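Local coordinates for protein DR2417 (PDB 4XWW) that probably matures and degrades RNA as a 5'-3' exonuclease, and possibly as an endonuclease, with two zinc ions in a metallo-beta-lactamase-type active site, at residues Ala16-Val21 with Ile434-Pro439; Leu82-Glu87 with His153-Asn158; Tyr106-Thr111 with Asp157-Ile162. One frame throughout, in Å; residues are numbered along the deposited sequence.

Overall arrangement
Contacts 2 and 3 sit together at the catalytic end of the metallo-beta-lactamase domain, their centres about 7 Å apart, and share Asp157 and Asn158. Contact 2 gathers three histidines round a zinc ion beside the bound RNA; contact 3 ties the back of the same 153-158 loop to the start of helix 109-122. Probable backbone hydrogen bonds join them, Leu82 N to Tyr106 O and Thr83 O to Ala159 N. Contact 1 lies apart, its centre about 28 Å from that of contact 2 and its nearest atom about 19 Å from the RNA. It pairs two strands of the sheet that also holds strand 104-107, closing a loop within which both other contacts are nested.

Contact 1 (Ala16-Val21 with Ile434-Pro439); sequences APTLEV and IVNLGP
Leu19 and Leu437 both hold CG anti to the backbone N (chi1 -177° and 179°), which sends both CG atoms the same way; the second torsions, alike in the two, then bring Leu19 CD2 to 3.8 Å from Leu437 CD2. On the same face Val21 CB lies 4.2 Å from Val435 CB. The backbones of these residues form antiparallel hydrogen-bonded pairs. Leu19 N donates to Leu437 O at 3.0 Å and Leu437 N to Leu19 O at 2.8 Å. Val21 N reaches Val435 O at 2.8 Å in a nearly straight bond (171° at the hydrogen), answered by Val435 N to Val21 O at 2.9 Å. Glu20 and Asn436 form the non-hydrogen-bonded pair between them, where Glu20 CA approaches Val435 O at 3.4 Å in a CA-H...O contact. Strand 433-438, from far along the sequence, thus joins strand 19-23 in one of the two sheets of the metallo-beta-lactamase alpha-beta/beta-alpha sandwich. The leucine and valine face turns toward the other sheet, where Phe398 and Leu400 of strand 398-402 receive it; branched and bulky apolar groups suit that buried interior. The other face carries Glu20 and Asn436, with Thr18 and the methyl CG2 of Ile434 beside them. Asn436 crosses Thr18 at about a right angle. Ile434 CG2 lies along Glu20 from CB to the carboxylate, nearest CD at 3.8 Å; Glu20 is only partly buried, which suits its charge.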
loop_
_atom_site.group_PDB
_atom_site.type_symbol
_atom_site.label_atom_id
_atom_site.label_comp_id
_atom_site.label_asym_id
_atom_site.label_seq_id
_atom_site.Cartn_x
_atom_site.Cartn_y
_atom_site.Cartn_z
ATOM N N ALA A 16 -10.683 38.531 28.071
ATOM C CA ALA A 16 -11.673 37.639 28.668
ATOM C C ALA A 16 -11.169 36.199 28.642
ATOM O O ALA A 16 -10.444 35.821 27.725
ATOM C CB ALA A 16 -13.004 37.755 27.935
ATOM N N PRO A 17 -11.541 35.393 29.654
ATOM C CA PRO A 17 -11.131 33.981 29.669
ATOM C C PRO A 17 -11.687 33.228 28.467
ATOM O O PRO A 17 -12.837 33.441 28.087
ATOM C CB PRO A 17 -11.729 33.448 30.978
ATOM C CG PRO A 17 -11.971 34.661 31.816
ATOM C CD PRO A 17 -12.329 35.748 30.847
ATOM N N THR A 18 -10.873 32.364 27.872
ATOM C CA THR A 18 -11.273 31.652 26.668
ATOM C C THR A 18 -11.281 30.149 26.880
ATOM O O THR A 18 -10.627 29.627 27.784
ATOM C CB THR A 18 -10.337 31.970 25.489
ATOM O OG1 THR A 18 -8.981 31.690 25.863
ATOM C CG2 THR A 18 -10.452 33.428 25.089
ATOM N N LEU A 19 -12.044 29.457 26.044
ATOM C CA LEU A 19 -11.979 28.012 25.983
ATOM C C LEU A 19 -10.753 27.667 25.147
ATOM O O LEU A 19 -10.504 28.315 24.134
ATOM C CB LEU A 19 -13.259 27.436 25.365
ATOM C CG LEU A 19 -13.408 25.918 25.285
ATOM C CD1 LEU A 19 -13.515 25.331 26.674
ATOM C CD2 LEU A 19 -14.617 25.520 24.426
ATOM N N GLU A 20 -9.970 26.686 25.583
ATOM C CA GLU A 20 -8.910 26.146 24.739
ATOM C C GLU A 20 -9.367 24.786 24.284
ATOM O O GLU A 20 -9.767 23.958 25.104
ATOM C CB GLU A 20 -7.576 26.045 25.480
ATOM C CG GLU A 20 -7.078 27.387 26.033
ATOM C CD GLU A 20 -5.824 27.251 26.875
ATOM O OE1 GLU A 20 -5.568 26.158 27.424
ATOM O OE2 GLU A 20 -5.096 28.253 26.997
ATOM N N VAL A 21 -9.355 24.588 22.978
ATOM C CA VAL A 21 -9.556 23.271 22.407
ATOM C C VAL A 21 -8.169 22.780 22.010
ATOM O O VAL A 21 -7.516 23.394 21.169
ATOM C CB VAL A 21 -10.490 23.305 21.191
ATOM C CG1 VAL A 21 -10.713 21.883 20.638
ATOM C CG2 VAL A 21 -11.812 23.927 21.550
ATOM N N ILE A 434 -3.050 24.833 20.365
ATOM C CA ILE A 434 -3.995 25.426 21.299
ATOM C C ILE A 434 -4.955 26.276 20.484
ATOM O O ILE A 434 -4.574 27.318 19.950
ATOM C CB ILE A 434 -3.308 26.298 22.381
ATOM C CG1 ILE A 434 -2.221 25.506 23.102
ATOM C CG2 ILE A 434 -4.337 26.805 23.365
ATOM C CD1 ILE A 434 -1.259 26.375 23.879
ATOM N N VAL A 435 -6.193 25.820 20.344
ATOM C CA VAL A 435 -7.161 26.597 19.592
ATOM C C VAL A 435 -7.981 27.423 20.575
ATOM O O VAL A 435 -8.708 26.879 21.414
ATOM C CB VAL A 435 -8.076 25.705 18.734
ATOM C CG1 VAL A 435 -9.042 26.566 17.923
ATOM C CG2 VAL A 435 -7.231 24.822 17.800
ATOM N N ASN A 436 -7.845 28.741 20.495
ATOM C CA ASN A 436 -8.574 29.608 21.409
ATOM C C ASN A 436 -9.946 29.964 20.888
ATOM O O ASN A 436 -10.099 30.393 19.753
ATOM C CB ASN A 436 -7.781 30.877 21.695
ATOM C CG ASN A 436 -6.930 30.740 22.924
ATOM O OD1 ASN A 436 -5.812 30.240 22.861
ATOM N ND2 ASN A 436 -7.470 31.144 24.062
ATOM N N LEU A 437 -10.946 29.793 21.741
ATOM C CA LEU A 437 -12.317 29.990 21.316
ATOM C C LEU A 437 -13.040 30.916 22.281
ATOM O O LEU A 437 -13.068 30.676 23.486
ATOM C CB LEU A 437 -13.042 28.642 21.208
ATOM C CG LEU A 437 -14.519 28.677 20.802
ATOM C CD1 LEU A 437 -14.633 28.915 19.315
ATOM C CD2 LEU A 437 -15.238 27.401 21.194
ATOM N N GLY A 438 -13.594 31.988 21.730
ATOM C CA GLY A 438 -14.445 32.895 22.473
ATOM C C GLY A 438 -15.627 33.273 21.606
ATOM O O GLY A 438 -15.722 32.834 20.464
ATOM N N PRO A 439 -16.545 34.087 22.144
ATOM C CA PRO A 439 -17.731 34.489 21.380
ATOM C C PRO A 439 -17.400 35.080 20.010
ATOM O O PRO A 439 -18.177 34.892 19.073
ATOM C CB PRO A 439 -18.381 35.530 22.297
ATOM C CG PRO A 439 -18.042 35.015 23.667
ATOM C CD PRO A 439 -16.621 34.533 23.548
#

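Contact 2 (Leu82-Glu87 with His153-Asn158); sequences LTHGHE and HSIPDN. With ZN (zinc ion), chain E; nucleotides of chain C.
His84, His86 and His153 converge on one zinc ion, bound by His84 NE2 at 2.1 Å, His86 ND1 at 2.1 Å and His153 NE2 at 2.2 Å. Packing is close round His84. Its CG, set between the backbone N and carbonyl carbon (chi1 65°), lies 3.0 Å from Asn158 OD1, which stands over one ring face toward the rim. The His153 ring presents its edge to the face of His84 in an offset edge-to-face pair, planes 79° apart. His84 ND1 donates to Thr83 OG1 at 3.0 Å, nearly in the ring plane, fixing the ring's rotation and leaving NE2 for the metal; Gly380 O likewise holds His153 ND1, and Asn158 ND2 is gripped by Asp175 O and Met151 O. His84 and His86 belong to the HxHxDH motif of the metallo-beta-lactamase superfamily, whose Asp88 and His89 bind the second zinc together with His403. The side facing the RNA is wetter. The His86 ring has Ile155 CG2 over one face, 4.0 Å from its centroid, an apolar CH-pi partner that cannot compete for metal, and O5' of U3 of chain C over the opposite face. A water accepts from His86 NE2 at 2.8 Å and donates to Ser154 O. The fourth zinc ligand, again a water, donates to OP2 of U3 of chain C, and Glu87 N, starting helix 87-90, donates to OP2 of U4 of chain C at 2.6 Å. Away from the RNA, a further water bridges the backbones, accepting from Gly85 N and donating to Pro156 O.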
loop_
_atom_site.group_PDB
_atom_site.type_symbol
_atom_site.label_atom_id
_atom_site.label_comp_id
_atom_site.label_asym_id
_atom_site.label_seq_id
_atom_site.Cartn_x
_atom_site.Cartn_y
_atom_site.Cartn_z
ATOM N N LEU A 82 -16.364 9.351 26.414
ATOM C CA LEU A 82 -16.011 8.329 25.422
ATOM C C LEU A 82 -17.135 8.215 24.391
ATOM O O LEU A 82 -18.244 7.795 24.736
ATOM C CB LEU A 82 -15.764 6.970 26.096
ATOM C CG LEU A 82 -14.724 6.931 27.206
ATOM C CD1 LEU A 82 -14.490 5.489 27.636
ATOM C CD2 LEU A 82 -13.425 7.537 26.675
ATOM N N THR A 83 -16.853 8.580 23.135
ATOM C CA THR A 83 -17.921 8.695 22.136
ATOM C C THR A 83 -18.392 7.352 21.561
ATOM O O THR A 83 -19.557 7.209 21.221
ATOM C CB THR A 83 -17.524 9.615 20.950
ATOM O OG1 THR A 83 -16.367 9.093 20.269
ATOM C CG2 THR A 83 -17.234 11.059 21.434
ATOM N N HIS A 84 -17.478 6.393 21.452
ATOM C CA HIS A 84 -17.805 5.055 20.940
ATOM C C HIS A 84 -16.605 4.125 21.111
ATOM O O HIS A 84 -15.500 4.574 21.421
ATOM C CB HIS A 84 -18.262 5.073 19.460
ATOM C CG HIS A 84 -17.221 5.503 18.458
ATOM N ND1 HIS A 84 -16.698 6.771 18.416
ATOM C CD2 HIS A 84 -16.677 4.836 17.397
ATOM C CE1 HIS A 84 -15.867 6.881 17.390
ATOM N NE2 HIS A 84 -15.845 5.716 16.761
ATOM N N GLY A 85 -16.830 2.828 20.921
ATOM C CA GLY A 85 -15.856 1.821 21.301
ATOM C C GLY A 85 -14.882 1.389 20.188
ATOM O O GLY A 85 -14.253 0.340 20.330
ATOM N N HIS A 86 -14.752 2.156 19.110
ATOM C CA HIS A 86 -13.709 1.849 18.098
ATOM C C HIS A 86 -12.315 2.017 18.691
ATOM O O HIS A 86 -12.089 2.875 19.542
ATOM C CB HIS A 86 -13.840 2.737 16.851
ATOM C CG HIS A 86 -14.807 2.220 15.841
ATOM N ND1 HIS A 86 -15.521 3.043 15.000
ATOM C CD2 HIS A 86 -15.192 0.956 15.538
ATOM C CE1 HIS A 86 -16.299 2.318 14.220
ATOM N NE2 HIS A 86 -16.105 1.043 14.518
ATOM N N GLU A 87 -11.363 1.216 18.212
ATOM C CA GLU A 87 -10.009 1.244 18.738
ATOM C C GLU A 87 -9.310 2.579 18.552
ATOM O O GLU A 87 -8.454 2.913 19.349
ATOM C CB GLU A 87 -9.164 0.135 18.097
ATOM C CG GLU A 87 -9.501 -1.258 18.628
ATOM C CD GLU A 87 -8.994 -1.534 20.021
ATOM O OE1 GLU A 87 -8.222 -0.727 20.565
ATOM O OE2 GLU A 87 -9.373 -2.582 20.572
ATOM N N HIS A 153 -23.253 5.195 12.963
ATOM C CA HIS A 153 -21.847 4.911 12.673
ATOM C C HIS A 153 -21.770 3.400 12.447
ATOM O O HIS A 153 -22.798 2.726 12.399
ATOM C CB HIS A 153 -20.969 5.398 13.848
ATOM C CG HIS A 153 -19.493 5.414 13.571
ATOM N ND1 HIS A 153 -18.958 5.588 12.305
ATOM C CD2 HIS A 153 -18.438 5.272 14.411
ATOM C CE1 HIS A 153 -17.638 5.553 12.384
ATOM N NE2 HIS A 153 -17.299 5.340 13.640
ATOM N N SER A 154 -20.558 2.874 12.332
ATOM C CA SER A 154 -20.343 1.471 11.996
ATOM C C SER A 154 -20.216 0.593 13.245
ATOM O O SER A 154 -19.857 -0.590 13.147
ATOM C CB SER A 154 -19.084 1.348 11.151
ATOM O OG SER A 154 -18.076 2.161 11.731
ATOM N N ILE A 155 -20.475 1.193 14.411
ATOM C CA ILE A 155 -20.554 0.461 15.683
ATOM C C ILE A 155 -21.738 1.059 16.468
ATOM O O ILE A 155 -22.017 2.247 16.334
ATOM C CB ILE A 155 -19.220 0.557 16.492
ATOM C CG1 ILE A 155 -19.183 -0.459 17.647
ATOM C CG2 ILE A 155 -19.002 1.981 17.040
ATOM C CD1 ILE A 155 -17.863 -0.467 18.428
ATOM N N PRO A 156 -22.472 0.238 17.239
ATOM C CA PRO A 156 -23.572 0.772 18.058
ATOM C C PRO A 156 -23.096 1.684 19.198
ATOM O O PRO A 156 -21.892 1.710 19.509
ATOM C CB PRO A 156 -24.237 -0.493 18.633
ATOM C CG PRO A 156 -23.851 -1.587 17.707
ATOM C CD PRO A 156 -22.474 -1.239 17.203
ATOM N N ASP A 157 -24.035 2.405 19.806
ATOM C CA ASP A 157 -23.769 3.211 20.994
ATOM C C ASP A 157 -22.711 4.259 20.681
ATOM O O ASP A 157 -21.784 4.485 21.457
ATOM C CB ASP A 157 -23.345 2.330 22.167
ATOM C CG ASP A 157 -24.533 1.707 22.902
ATOM O OD1 ASP A 157 -25.691 2.136 22.671
ATOM O OD2 ASP A 157 -24.298 0.787 23.717
ATOM N N ASN A 158 -22.882 4.875 19.516
ATOM C CA ASN A 158 -22.027 5.949 19.033
ATOM C C ASN A 158 -22.677 7.297 19.268
ATOM O O ASN A 158 -23.832 7.508 18.897
ATOM C CB ASN A 158 -21.758 5.764 17.545
ATOM C CG ASN A 158 -20.843 6.817 17.000
ATOM O OD1 ASN A 158 -19.639 6.761 17.211
ATOM N ND2 ASN A 158 -21.406 7.786 16.280
HETATM ZN ZN ZN E . -15.458 5.125 14.742
ATOM P P U C 4 -12.424 -1.678 15.622
ATOM O OP1 U C 4 -13.785 -2.257 15.624
ATOM O OP2 U C 4 -12.144 -0.448 16.395
ATOM O "O5'" U C 4 -11.448 -2.847 16.089
ATOM C "C5'" U C 4 -10.032 -2.774 15.868
ATOM C "C4'" U C 4 -9.645 -3.603 14.667
ATOM O "O4'" U C 4 -8.333 -3.172 14.210
ATOM C "C3'" U C 4 -9.525 -5.108 14.906
ATOM O "O3'" U C 4 -10.767 -5.779 14.690
ATOM C "C2'" U C 4 -8.379 -5.492 13.976
ATOM O "O2'" U C 4 -8.736 -5.561 12.612
ATOM C "C1'" U C 4 -7.464 -4.284 14.144
ATOM N N1 U C 4 -6.673 -4.321 15.381
ATOM C C2 U C 4 -5.348 -4.696 15.284
ATOM O O2 U C 4 -4.819 -4.991 14.227
ATOM N N3 U C 4 -4.666 -4.710 16.475
ATOM C C4 U C 4 -5.157 -4.397 17.724
ATOM O O4 U C 4 -4.412 -4.459 18.702
ATOM C C5 U C 4 -6.537 -4.019 17.740
ATOM C C6 U C 4 -7.230 -3.994 16.596
ATOM P P U C 3 -12.799 3.659 11.853
ATOM O OP1 U C 3 -14.148 3.970 11.329
ATOM O OP2 U C 3 -12.125 4.614 12.763
ATOM O "O5'" U C 3 -12.874 2.232 12.551
ATOM C "C5'" U C 3 -13.264 1.074 11.796
ATOM C "C4'" U C 3 -12.375 -0.088 12.153
ATOM O "O4'" U C 3 -11.176 -0.049 11.332
ATOM C "C3'" U C 3 -11.903 -0.116 13.605
ATOM O "O3'" U C 3 -11.990 -1.436 14.113
ATOM C "C2'" U C 3 -10.450 0.341 13.513
ATOM O "O2'" U C 3 -9.628 -0.174 14.541
ATOM C "C1'" U C 3 -10.044 -0.221 12.154
ATOM N N1 U C 3 -8.913 0.492 11.550
ATOM C C2 U C 3 -7.854 -0.261 11.082
ATOM O O2 U C 3 -7.832 -1.478 11.137
ATOM N N3 U C 3 -6.824 0.467 10.543
ATOM C C4 U C 3 -6.742 1.838 10.427
ATOM O O4 U C 3 -5.742 2.344 9.913
ATOM C C5 U C 3 -7.874 2.546 10.939
ATOM C C6 U C 3 -8.893 1.865 11.475
HETATM O O HOH W 1 -20.147 5.957 24.047
HETATM O O HOH W 2 -19.578 1.990 21.061
HETATM O O HOH W 3 -17.248 -1.200 13.285
HETATM O O HOH W 4 -14.187 6.113 13.800
#

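Contact 3 (Tyr106-Thr111 with Asp157-Ile162); sequences YGLPLT and DNAGYI
Asp157 carries most of the contact, lying against Leu108, Pro109 and Leu110 where strand 104-107 turns into helix 109-122. With CG anti to its carbonyl carbon (chi1 -82°), the carboxylate stands before the first helical turn. OD2 accepts the Leu110 N-H at 2.8 Å with an angle of 164° at the hydrogen, through the anti lone pair that faces away from OD1. The partial positive charge of a helix start would favour an acidic residue here, and His285 NE2 adds a weak second bond to OD2. Pro109, next to the N-cap Leu108, has no N-H to offer; its CD merely touches OD2 at 3.4 Å. Asp157 CB meanwhile meets Leu108 CB at 3.6 Å. The aspartate's left-handed backbone conformation belongs to a turn, and its carbonyl oxygen receives one long, weak bond from a water that also accepts from Leu108 N. That water binds Thr111 OG1 at 2.7 Å, and a second water binds Thr111 OG1 at 2.8 Å. A hydroxyl suits this buried position, where it can bond to both waters. Asn158 turns its CB away from the helix. At Ala159 strand 159-165 begins, and the methyl CB packs against Leu108 CD1 at 3.8 Å and also touches Phe148 of strand 144-150, a place where a small side chain fits. The arrangement joins the two sheets of the metallo-beta-lactamase sandwich at the end bearing the metals, where a loop carrying zinc-ligand His153 is fastened to a helix N-terminus.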
loop_
_atom_site.group_PDB
_atom_site.type_symbol
_atom_site.label_atom_id
_atom_site.label_comp_id
_atom_site.label_asym_id
_atom_site.label_seq_id
_atom_site.Cartn_x
_atom_site.Cartn_y
_atom_site.Cartn_z
ATOM N N TYR A 106 -17.312 8.811 31.222
ATOM C CA TYR A 106 -18.684 8.650 30.741
ATOM C C TYR A 106 -18.780 8.030 29.355
ATOM O O TYR A 106 -18.040 8.408 28.446
ATOM C CB TYR A 106 -19.391 10.005 30.717
ATOM C CG TYR A 106 -19.560 10.587 32.102
ATOM C CD1 TYR A 106 -20.684 10.292 32.870
ATOM C CD2 TYR A 106 -18.586 11.407 32.652
ATOM C CE1 TYR A 106 -20.833 10.818 34.150
ATOM C CE2 TYR A 106 -18.726 11.929 33.932
ATOM C CZ TYR A 106 -19.849 11.628 34.677
ATOM O OH TYR A 106 -19.992 12.158 35.950
ATOM N N GLY A 107 -19.698 7.084 29.181
ATOM C CA GLY A 107 -19.919 6.548 27.847
ATOM C C GLY A 107 -21.149 5.667 27.757
ATOM O O GLY A 107 -21.725 5.304 28.773
ATOM N N LEU A 108 -21.535 5.292 26.537
ATOM C CA LEU A 108 -22.714 4.429 26.365
ATOM C C LEU A 108 -22.377 2.947 26.636
ATOM O O LEU A 108 -21.203 2.591 26.716
ATOM C CB LEU A 108 -23.304 4.645 24.969
ATOM C CG LEU A 108 -24.193 5.891 24.974
ATOM C CD1 LEU A 108 -23.440 7.101 24.472
ATOM C CD2 LEU A 108 -25.488 5.674 24.191
ATOM N N PRO A 109 -23.398 2.087 26.822
ATOM C CA PRO A 109 -23.106 0.747 27.357
ATOM C C PRO A 109 -22.115 -0.119 26.552
ATOM O O PRO A 109 -21.269 -0.745 27.189
ATOM C CB PRO A 109 -24.484 0.081 27.381
ATOM C CG PRO A 109 -25.427 1.196 27.516
ATOM C CD PRO A 109 -24.851 2.314 26.714
ATOM N N LEU A 110 -22.209 -0.189 25.226
ATOM C CA LEU A 110 -21.259 -1.028 24.489
ATOM C C LEU A 110 -19.853 -0.450 24.629
ATOM O O LEU A 110 -18.879 -1.183 24.802
ATOM C CB LEU A 110 -21.639 -1.150 23.002
ATOM C CG LEU A 110 -20.665 -1.960 22.136
ATOM C CD1 LEU A 110 -20.533 -3.410 22.665
ATOM C CD2 LEU A 110 -21.134 -1.932 20.687
ATOM N N THR A 111 -19.760 0.877 24.587
ATOM C CA THR A 111 -18.476 1.553 24.758
ATOM C C THR A 111 -17.839 1.149 26.083
ATOM O O THR A 111 -16.694 0.697 26.126
ATOM C CB THR A 111 -18.639 3.083 24.705
ATOM O OG1 THR A 111 -19.301 3.439 23.484
ATOM C CG2 THR A 111 -17.282 3.767 24.755
ATOM N N ASP A 157 -24.035 2.405 19.806
ATOM C CA ASP A 157 -23.769 3.211 20.994
ATOM C C ASP A 157 -22.711 4.259 20.681
ATOM O O ASP A 157 -21.784 4.485 21.457
ATOM C CB ASP A 157 -23.345 2.330 22.167
ATOM C CG ASP A 157 -24.533 1.707 22.902
ATOM O OD1 ASP A 157 -25.691 2.136 22.671
ATOM O OD2 ASP A 157 -24.298 0.787 23.717
ATOM N N ASN A 158 -22.882 4.875 19.516
ATOM C CA ASN A 158 -22.027 5.949 19.033
ATOM C C ASN A 158 -22.677 7.297 19.268
ATOM O O ASN A 158 -23.832 7.508 18.897
ATOM C CB ASN A 158 -21.758 5.764 17.545
ATOM C CG ASN A 158 -20.843 6.817 17.000
ATOM O OD1 ASN A 158 -19.639 6.761 17.211
ATOM N ND2 ASN A 158 -21.406 7.786 16.280
ATOM N N ALA A 159 -21.952 8.214 19.896
ATOM C CA ALA A 159 -22.543 9.502 20.225
ATOM C C ALA A 159 -21.774 10.652 19.641
ATOM O O ALA A 159 -20.553 10.594 19.485
ATOM C CB ALA A 159 -22.638 9.691 21.755
ATOM N N GLY A 160 -22.515 11.709 19.339
ATOM C CA GLY A 160 -21.960 13.043 19.304
ATOM C C GLY A 160 -22.302 13.706 20.633
ATOM O O GLY A 160 -23.016 13.127 21.491
ATOM N N TYR A 161 -21.784 14.905 20.853
ATOM C CA TYR A 161 -22.148 15.617 22.078
ATOM C C TYR A 161 -22.128 17.124 21.869
ATOM O O TYR A 161 -21.450 17.649 20.986
ATOM C CB TYR A 161 -21.218 15.238 23.254
ATOM C CG TYR A 161 -19.776 15.581 22.988
ATOM C CD1 TYR A 161 -18.947 14.681 22.338
ATOM C CD2 TYR A 161 -19.249 16.815 23.355
ATOM C CE1 TYR A 161 -17.627 15.001 22.052
ATOM C CE2 TYR A 161 -17.938 17.141 23.076
ATOM C CZ TYR A 161 -17.130 16.227 22.436
ATOM O OH TYR A 161 -15.833 16.558 22.154
ATOM N N ILE A 162 -22.896 17.808 22.699
ATOM C CA ILE A 162 -22.812 19.251 22.807
ATOM C C ILE A 162 -22.145 19.598 24.126
ATOM O O ILE A 162 -22.620 19.208 25.198
ATOM C CB ILE A 162 -24.195 19.904 22.716
ATOM C CG1 ILE A 162 -24.825 19.502 21.377
ATOM C CG2 ILE A 162 -24.072 21.422 22.885
ATOM C CD1 ILE A 162 -26.251 19.904 21.152
HETATM O O HOH W 1 -20.147 5.957 24.047
HETATM O O HOH W 2 -19.578 1.990 21.061
#